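PDB 4E3E: beta-methylmalyl-CoA dehydratase from Chloroflexus aurantiacus, which catalyses the reversible dehydration of beta-methylmalyl-CoA to mesaconyl-CoA, a step of the glyoxylate assimilation cycle. Local coordinates for residues 88-93 and 277-282. Sequence-based numbering, arbitrary orientation.
Sequences LGYAGG and GRHTNP
Tyr90 reaches across to Gly277 and His279 where strands 84-95 and 270-278, antiparallel neighbours in the central sheet of this hotdog-clan hydratase, part at one end of their pairing. The evidence is that no direct backbone hydrogen bond joins residues 88-93 to 277-282: Gly89 CA lies 5.6 Å from Gly277 CA, and a water bridges the two strands, accepting from Tyr90 N and, at 3.2 Å, from Gly277 N. A CA-H...O contact adds to this, Gly89 CA standing 3.5 Å from Gly277 O with an angle of 165° at the hydrogen. On its other side strand 84-95 pairs with strand 138-149, where Leu88 and Gly89 both face Trp145 in a classic beta bulge. The backbone of Gly277, which has no side chain, meets the edge of the Tyr90 ring near its plane, Tyr90 CD1 standing 3.4 Å from Gly277 O and 3.7 Å from Gly277 CA. The Tyr90 and His279 rings meet at their rims, planes 78° apart, without stacking. Tyr90 OH lies near the imidazole plane and shares a 2.8 Å hydrogen bond with His279 NE2, either atom being a possible donor.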
loop_
_atom_site.group_PDB
_atom_site.type_symbol
_atom_site.label_atom_id
_atom_site.label_comp_id
_atom_site.label_asym_id
_atom_site.label_seq_id
_atom_site.Cartn_x
_atom_site.Cartn_y
_atom_site.Cartn_z
ATOM N N LEU A 88 -20.225 -13.138 16.351
ATOM C CA LEU A 88 -20.452 -13.394 17.770
ATOM C C LEU A 88 -19.313 -14.140 18.471
ATOM O O LEU A 88 -19.135 -13.991 19.674
ATOM C CB LEU A 88 -21.814 -14.067 17.996
ATOM C CG LEU A 88 -23.032 -13.214 17.615
ATOM C CD1 LEU A 88 -24.298 -14.050 17.737
ATOM C CD2 LEU A 88 -23.127 -11.953 18.476
ATOM N N GLY A 89 -18.532 -14.916 17.723
ATOM C CA GLY A 89 -17.394 -15.634 18.301
ATOM C C GLY A 89 -16.671 -16.482 17.278
ATOM O O GLY A 89 -17.116 -16.595 16.127
ATOM N N TYR A 90 -15.547 -17.059 17.706
ATOM C CA TYR A 90 -14.748 -17.997 16.913
ATOM C C TYR A 90 -14.442 -19.158 17.849
ATOM O O TYR A 90 -14.455 -18.985 19.078
ATOM C CB TYR A 90 -13.403 -17.373 16.484
ATOM C CG TYR A 90 -13.484 -16.019 15.814
ATOM C CD1 TYR A 90 -13.510 -14.853 16.571
ATOM C CD2 TYR A 90 -13.502 -15.908 14.425
ATOM C CE1 TYR A 90 -13.574 -13.606 15.972
ATOM C CE2 TYR A 90 -13.562 -14.657 13.806
ATOM C CZ TYR A 90 -13.594 -13.514 14.585
ATOM O OH TYR A 90 -13.658 -12.273 13.990
ATOM N N ALA A 91 -14.177 -20.335 17.282
ATOM C CA ALA A 91 -13.718 -21.477 18.068
ATOM C C ALA A 91 -12.985 -22.432 17.160
ATOM O O ALA A 91 -13.210 -22.436 15.944
ATOM C CB ALA A 91 -14.889 -22.189 18.744
ATOM N N GLY A 92 -12.086 -23.216 17.754
ATOM C CA GLY A 92 -11.414 -24.301 17.041
ATOM C C GLY A 92 -10.684 -23.827 15.803
ATOM O O GLY A 92 -10.705 -24.497 14.765
ATOM N N GLY A 93 -10.043 -22.664 15.907
ATOM C CA GLY A 93 -9.260 -22.119 14.798
ATOM C C GLY A 93 -7.891 -22.755 14.761
ATOM O O GLY A 93 -6.999 -22.323 15.486
ATOM N N GLY A 277 -12.587 -15.265 20.339
ATOM C CA GLY A 277 -12.384 -13.891 19.934
ATOM C C GLY A 277 -13.720 -13.210 20.033
ATOM O O GLY A 277 -14.713 -13.686 19.476
ATOM N N ARG A 278 -13.749 -12.112 20.767
ATOM C CA ARG A 278 -14.941 -11.294 20.884
ATOM C C ARG A 278 -14.589 -9.859 20.536
ATOM O O ARG A 278 -13.651 -9.291 21.110
ATOM C CB ARG A 278 -15.494 -11.345 22.300
ATOM C CG ARG A 278 -16.619 -12.349 22.491
ATOM C CD ARG A 278 -17.019 -12.502 23.955
ATOM N NE ARG A 278 -15.907 -13.139 24.668
ATOM C CZ ARG A 278 -16.006 -13.900 25.756
ATOM N NH1 ARG A 278 -17.188 -14.157 26.311
ATOM N NH2 ARG A 278 -14.902 -14.407 26.292
ATOM N N HIS A 279 -15.329 -9.291 19.583
ATOM C CA HIS A 279 -15.243 -7.863 19.273
ATOM C C HIS A 279 -16.243 -7.182 20.141
ATOM O O HIS A 279 -17.391 -7.045 19.765
ATOM C CB HIS A 279 -15.504 -7.617 17.788
ATOM C CG HIS A 279 -14.643 -8.471 16.897
ATOM N ND1 HIS A 279 -13.332 -8.217 16.698
ATOM C CD2 HIS A 279 -14.922 -9.647 16.208
ATOM C CE1 HIS A 279 -12.805 -9.167 15.903
ATOM N NE2 HIS A 279 -13.777 -10.039 15.596
ATOM N N THR A 280 -15.794 -6.771 21.323
ATOM C CA THR A 280 -16.677 -6.402 22.427
ATOM C C THR A 280 -17.355 -5.052 22.251
ATOM O O THR A 280 -18.456 -4.843 22.743
ATOM C CB THR A 280 -15.901 -6.415 23.761
ATOM O OG1 THR A 280 -14.716 -5.633 23.614
ATOM C CG2 THR A 280 -15.468 -7.844 24.116
ATOM N N ASN A 281 -16.677 -4.129 21.584
ATOM C CA ASN A 281 -17.230 -2.830 21.211
ATOM C C ASN A 281 -16.683 -2.480 19.832
ATOM O O ASN A 281 -15.613 -2.979 19.454
ATOM C CB ASN A 281 -16.860 -1.744 22.243
ATOM C CG ASN A 281 -17.616 -1.902 23.549
ATOM O OD1 ASN A 281 -18.833 -1.732 23.598
ATOM N ND2 ASN A 281 -16.898 -2.228 24.616
ATOM N N PRO A 282 -17.418 -1.650 19.065
ATOM C CA PRO A 282 -16.965 -1.264 17.729
ATOM C C PRO A 282 -15.765 -0.307 17.812
ATOM O O PRO A 282 -15.595 0.405 18.797
ATOM C CB PRO A 282 -18.199 -0.560 17.135
ATOM C CG PRO A 282 -18.883 0.026 18.326
ATOM C CD PRO A 282 -18.682 -0.971 19.436
HETATM O O HOH W 1 -15.493 -16.668 20.704
#